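Local coordinates for regulatory protein E2 (Bovine papillomavirus type 1, PDB 2JEX) that probably regulates viral transcription and helps initiate viral DNA replication together with the E1 protein, and is represented by its N-terminal transactivation domain, at residues A45-G50 and C57-S62. The protein carries 1 engineered substitution. Numbering follows the deposited sequence.
Sequences AARKKG and CRVPHS
Arg47 and Ser62 meet where helix 26-48 ends and helix 62-83 begins, two neighbouring helices of the E2 transactivation domain joined by a short connection that carries a two-stranded hairpin (53-54 with 57-58). The segments meet by van der Waals packing, with no hydrogen bond across. The methylenes of Arg47 do most of the touching: CG lies 3.4 Å from Ser62 CB, an approach that the short serine side chain permits. The arginine and Val59 side chains cross obliquely, with Arg47 CD 4.0 Å from Val59 CG1. With CG anti to the backbone N (chi1 -155°), the arginine chain leaves the helix beside Ser62 and then bends, bringing CD within 3.7 Å of Pro60 O. Val59, branched at CB, serves both neighbours: CG1 faces the arginine chain, while CG2 is 4.4 Å from CB of buried Ala46, whose single methyl is short enough for the valine to approach the helix. Lys48 adds a looser touch, its CE 4.1 Å from Ser62 CB.

Two polar groups find partners just beyond the segments. Arg47 NH1 bonds to Val51 O, so its guanidinium ties the connection back to the helix that carries it. Gly50 closes helix 26-48 in a Schellman motif, and Gly50 N donates to Arg47 O at 2.9 Å; at its backbone angles (phi 87°) a CB would jam against the carbonyl O of Lys49, which is why glycine suits the place. His61 is the N-cap of helix 62-83, its ND1 accepting a hydrogen bond from Val63 N.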
# COMPACT_ATOMS: atom_id res chain seq x y z
N ALA A 45 3.21 23.88 -9.06
CA ALA A 45 3.93 25.02 -9.61
C ALA A 45 2.97 26.13 -10.08
O ALA A 45 3.26 27.31 -9.93
CB ALA A 45 4.83 24.58 -10.74
N ALA A 46 1.83 25.73 -10.64
CA ALA A 46 0.79 26.65 -11.05
C ALA A 46 0.21 27.39 -9.84
O ALA A 46 0.01 28.60 -9.89
CB ALA A 46 -0.30 25.91 -11.80
N ARG A 47 -0.04 26.65 -8.76
CA ARG A 47 -0.56 27.18 -7.50
C ARG A 47 0.35 28.26 -6.86
O ARG A 47 -0.14 29.32 -6.42
CB ARG A 47 -0.82 26.03 -6.52
CG ARG A 47 -1.87 26.31 -5.45
CD ARG A 47 -3.20 26.84 -6.02
NE ARG A 47 -3.77 27.81 -5.09
CZ ARG A 47 -3.95 29.11 -5.36
NH1 ARG A 47 -3.63 29.62 -6.56
NH2 ARG A 47 -4.47 29.90 -4.43
N LYS A 48 1.66 28.01 -6.87
CA LYS A 48 2.65 28.99 -6.38
C LYS A 48 2.59 30.30 -7.14
O LYS A 48 2.91 31.36 -6.59
CB LYS A 48 4.09 28.44 -6.46
CG LYS A 48 4.39 27.20 -5.57
CD LYS A 48 4.39 27.53 -4.07
CE LYS A 48 3.05 27.19 -3.41
NZ LYS A 48 2.89 27.88 -2.10
N LYS A 49 2.19 30.22 -8.40
CA LYS A 49 2.12 31.36 -9.29
C LYS A 49 0.73 32.02 -9.26
O LYS A 49 0.46 32.99 -9.99
CB LYS A 49 2.54 30.94 -10.71
CG LYS A 49 4.01 30.51 -10.77
CD LYS A 49 4.32 29.64 -11.97
CE LYS A 49 5.71 28.99 -11.85
NZ LYS A 49 5.77 27.89 -10.82
N GLY A 50 -0.14 31.48 -8.41
CA GLY A 50 -1.46 32.05 -8.18
C GLY A 50 -2.53 31.54 -9.14
O GLY A 50 -3.65 32.07 -9.17
N CYS A 57 -9.18 22.71 -16.38
CA CYS A 57 -9.23 22.01 -15.11
C CYS A 57 -8.74 22.88 -13.96
O CYS A 57 -7.76 23.62 -14.10
CB CYS A 57 -8.46 20.69 -15.16
SG CYS A 57 -6.70 20.82 -15.49
N ARG A 58 -9.45 22.79 -12.84
CA ARG A 58 -9.16 23.57 -11.64
C ARG A 58 -7.93 23.04 -10.95
O ARG A 58 -7.71 21.84 -10.90
CB ARG A 58 -10.34 23.53 -10.67
CG ARG A 58 -11.62 24.18 -11.19
CD ARG A 58 -12.72 24.15 -10.14
NE ARG A 58 -14.05 24.23 -10.74
CZ ARG A 58 -14.79 23.18 -11.08
NH1 ARG A 58 -14.33 21.94 -10.90
NH2 ARG A 58 -15.99 23.36 -11.62
N VAL A 59 -7.12 23.96 -10.43
CA VAL A 59 -5.92 23.59 -9.68
C VAL A 59 -6.28 23.35 -8.22
O VAL A 59 -6.82 24.25 -7.56
CB VAL A 59 -4.85 24.70 -9.77
CG1 VAL A 59 -3.58 24.27 -9.05
CG2 VAL A 59 -4.55 25.06 -11.24
N PRO A 60 -6.00 22.14 -7.70
CA PRO A 60 -6.20 21.86 -6.27
C PRO A 60 -5.38 22.78 -5.37
O PRO A 60 -4.39 23.38 -5.82
CB PRO A 60 -5.69 20.42 -6.11
CG PRO A 60 -5.70 19.83 -7.47
CD PRO A 60 -5.49 20.96 -8.43
N HIS A 61 -5.77 22.90 -4.11
CA HIS A 61 -4.94 23.53 -3.08
C HIS A 61 -3.50 23.03 -3.17
O HIS A 61 -3.26 21.84 -3.38
CB HIS A 61 -5.51 23.21 -1.70
CG HIS A 61 -5.04 24.12 -0.61
ND1 HIS A 61 -3.71 24.20 -0.23
CD2 HIS A 61 -5.72 24.95 0.21
CE1 HIS A 61 -3.60 25.07 0.76
NE2 HIS A 61 -4.80 25.53 1.05
N SER A 62 -2.54 23.94 -2.98
CA SER A 62 -1.12 23.62 -3.09
C SER A 62 -0.67 22.48 -2.16
O SER A 62 0.14 21.65 -2.57
CB SER A 62 -0.25 24.87 -2.89
OG SER A 62 -0.19 25.23 -1.52